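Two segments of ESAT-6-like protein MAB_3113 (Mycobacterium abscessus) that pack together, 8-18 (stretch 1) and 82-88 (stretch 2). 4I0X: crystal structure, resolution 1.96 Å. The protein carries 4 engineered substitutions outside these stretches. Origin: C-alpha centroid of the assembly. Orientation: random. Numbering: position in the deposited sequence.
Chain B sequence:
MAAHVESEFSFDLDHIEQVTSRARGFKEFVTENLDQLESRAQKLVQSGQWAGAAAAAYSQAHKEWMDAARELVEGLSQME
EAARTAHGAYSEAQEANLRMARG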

# COMPACT_ATOMS: atom_id res chain seq x y z
N GLU B 8 9.16 33.17 -4.21
CA GLU B 8 9.25 32.65 -2.85
C GLU B 8 9.22 31.12 -2.81
O GLU B 8 10.19 30.46 -2.37
N PHE B 9 8.08 30.57 -3.24
CA PHE B 9 7.79 29.13 -3.19
C PHE B 9 7.69 28.61 -4.62
O PHE B 9 6.66 28.75 -5.30
N SER B 10 8.78 28.04 -5.08
CA SER B 10 8.92 27.73 -6.47
C SER B 10 7.95 26.64 -6.96
O SER B 10 7.33 25.86 -6.19
N PHE B 11 7.82 26.58 -8.27
CA PHE B 11 7.03 25.55 -8.91
C PHE B 11 7.48 24.16 -8.43
O PHE B 11 6.66 23.29 -8.15
N ASP B 12 8.80 23.97 -8.35
CA ASP B 12 9.36 22.66 -7.99
C ASP B 12 8.92 22.23 -6.61
O ASP B 12 8.58 21.08 -6.41
N LEU B 13 8.84 23.16 -5.67
CA LEU B 13 8.38 22.79 -4.33
C LEU B 13 6.90 22.46 -4.34
O LEU B 13 6.48 21.55 -3.66
N ASP B 14 6.10 23.19 -5.11
CA ASP B 14 4.69 22.83 -5.27
C ASP B 14 4.52 21.45 -5.93
O ASP B 14 3.64 20.68 -5.56
N HIS B 15 5.39 21.13 -6.88
CA HIS B 15 5.36 19.83 -7.53
C HIS B 15 5.65 18.70 -6.51
O HIS B 15 4.93 17.71 -6.43
N ILE B 16 6.67 18.90 -5.69
CA ILE B 16 7.00 17.93 -4.63
C ILE B 16 5.81 17.71 -3.72
O ILE B 16 5.45 16.59 -3.39
N GLU B 17 5.21 18.81 -3.28
CA GLU B 17 4.07 18.75 -2.40
C GLU B 17 2.88 18.01 -3.04
O GLU B 17 2.22 17.21 -2.36
N GLN B 18 2.61 18.24 -4.33
CA GLN B 18 1.56 17.52 -5.05
C GLN B 18 1.81 16.00 -5.15
O GLN B 18 0.90 15.21 -4.98
N ALA B 82 10.96 14.81 4.51
CA ALA B 82 11.82 15.37 3.48
C ALA B 82 11.17 16.57 2.75
O ALA B 82 11.81 17.59 2.49
N ALA B 83 9.89 16.45 2.42
CA ALA B 83 9.23 17.53 1.70
C ALA B 83 9.10 18.73 2.61
O ALA B 83 9.30 19.88 2.19
N ARG B 84 8.82 18.45 3.88
CA ARG B 84 8.76 19.52 4.88
C ARG B 84 10.08 20.24 4.93
O ARG B 84 10.14 21.49 4.91
N THR B 85 11.16 19.46 4.98
CA THR B 85 12.51 20.01 5.01
C THR B 85 12.76 20.90 3.81
O THR B 85 13.37 21.93 3.94
N ALA B 86 12.30 20.47 2.65
CA ALA B 86 12.46 21.25 1.44
C ALA B 86 11.69 22.58 1.51
O ALA B 86 12.18 23.58 1.00
N HIS B 87 10.52 22.60 2.18
CA HIS B 87 9.64 23.79 2.29
C HIS B 87 10.09 24.77 3.38
O HIS B 87 9.48 25.80 3.54
N GLY B 88 11.11 24.43 4.16
CA GLY B 88 11.49 25.23 5.30
C GLY B 88 10.95 24.81 6.69
O GLY B 88 11.16 25.51 7.70

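The two helices run nearly antiparallel, their N-to-C directions 160° apart and their axes 10.1 Å apart at closest approach. Two CA pairs fix the register: L13 CA lies 6.8 Å from H87 CA, and E17 CA 6.7 Å from A83 CA. Together the stretches bury 304 Å².

Four CA-to-CB bonds point toward the partner stretch: those of L13, I16, A83 and A86. L13 is m,t (chi1 -62°, chi2 173°), which brings CD2 to 4.0 Å from A86 CB. I16 is also m,t (chi1 -66°, chi2 164°); its CG2 meets A83 CB at 3.8 Å. In both pairs a branched side chain packs against a single methyl, so stretch 2 contributes little bulk at these two points.

H87 supplies the bulk instead, with 98 Å² covered, the largest share of any residue here. Its CA-to-CB bond points sideways, yet chi1 of -60° (m) and chi2 of -46° bring the imidazole nearer to stretch 1. There NE2 donates a hydrogen bond to E17 OE1 at 3.2 Å, with an N-H...O angle of 151°. E17 also leaves its backbone sideways; chi1 at 179° (t) and chi2 at 58° (p) fold its carboxylate to the edge of the H87 ring. L13 O lies near the same ring plane, 3.4 Å from H87 CE1, while already accepting the helical bond from E17 N.

F9 precedes the helix, before the N-cap residue S10. Its t rotamer (chi1 -157°, chi2 -88°) extends the phenyl from a sideways CB to H87. The ring planes differ by 25° and the centroids are 4.9 Å apart, but the rings are slid apart and barely overlap. The 2.9 Å separation of F9 CZ and H87 ND1 is too close, so the exact placement of these rings deserves caution.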

# COMPACT_ATOMS: atom_id res chain seq x y z
CB GLU B 8 8.10 33.20 -1.99
CG GLU B 8 8.20 34.69 -1.63
CD GLU B 8 6.95 35.20 -0.91
OE1 GLU B 8 6.30 36.14 -1.42
OE2 GLU B 8 6.63 34.66 0.18
CB PHE B 9 6.48 28.87 -2.45
CG PHE B 9 6.36 27.46 -1.86
CD1 PHE B 9 5.85 26.41 -2.62
CD2 PHE B 9 6.72 27.22 -0.53
CE1 PHE B 9 5.70 25.14 -2.06
CE2 PHE B 9 6.58 25.96 0.02
CZ PHE B 9 6.08 24.92 -0.75
CB SER B 10 10.35 27.32 -6.70
OG SER B 10 10.67 26.23 -5.88
CB PHE B 11 7.17 25.67 -10.42
CG PHE B 11 6.41 24.61 -11.19
CD1 PHE B 11 6.97 23.38 -11.42
CD2 PHE B 11 5.13 24.85 -11.66
CE1 PHE B 11 6.27 22.40 -12.12
CE2 PHE B 11 4.43 23.88 -12.37
CZ PHE B 11 5.00 22.66 -12.60
CB ASP B 12 10.88 22.67 -8.09
CG ASP B 12 11.34 22.79 -9.49
OD1 ASP B 12 10.60 22.33 -10.37
OD2 ASP B 12 12.42 23.37 -9.73
CB LEU B 13 8.67 23.91 -3.33
CG LEU B 13 10.16 24.21 -3.19
CD1 LEU B 13 10.41 25.45 -2.32
CD2 LEU B 13 10.82 23.06 -2.60
CB ASP B 14 3.92 23.91 -6.01
CG ASP B 14 3.52 25.06 -5.10
OD1 ASP B 14 3.50 24.85 -3.87
OD2 ASP B 14 3.28 26.18 -5.60
CB HIS B 15 6.36 19.80 -8.67
CG HIS B 15 6.19 18.63 -9.57
ND1 HIS B 15 7.15 18.23 -10.47
CD2 HIS B 15 5.18 17.73 -9.66
CE1 HIS B 15 6.72 17.16 -11.12
NE2 HIS B 15 5.54 16.83 -10.63
CB ILE B 16 8.21 18.42 -3.79
CG1 ILE B 16 9.45 18.46 -4.67
CG2 ILE B 16 8.42 17.53 -2.56
CD1 ILE B 16 10.57 19.22 -4.16
CB GLU B 17 3.65 20.13 -1.91
CG GLU B 17 2.41 20.09 -1.01
CD GLU B 17 2.63 19.20 0.23
OE1 GLU B 17 3.80 19.02 0.67
OE2 GLU B 17 1.62 18.66 0.76
CB GLN B 18 1.31 18.16 -6.44
CG GLN B 18 0.37 17.41 -7.36
CD GLN B 18 -1.01 17.10 -6.76
OE1 GLN B 18 -1.67 16.12 -7.17
NE2 GLN B 18 -1.47 17.95 -5.84
CB ALA B 82 12.20 14.29 2.51
CB ALA B 83 7.88 17.08 1.22
CB ARG B 84 8.46 18.95 6.26
CG ARG B 84 7.02 18.58 6.46
CD ARG B 84 6.68 18.56 7.96
NE ARG B 84 7.36 17.50 8.72
CZ ARG B 84 7.00 16.21 8.71
NH1 ARG B 84 5.98 15.80 7.97
NH2 ARG B 84 7.67 15.33 9.45
CB THR B 85 13.61 18.92 5.04
OG1 THR B 85 13.52 18.23 6.27
CG2 THR B 85 15.01 19.51 4.98
CB ALA B 86 12.06 20.45 0.20
CB HIS B 87 8.18 23.41 2.66
CG HIS B 87 7.50 22.51 1.69
ND1 HIS B 87 7.55 22.71 0.32
CD2 HIS B 87 6.73 21.41 1.88
CE1 HIS B 87 6.85 21.76 -0.29
NE2 HIS B 87 6.34 20.96 0.63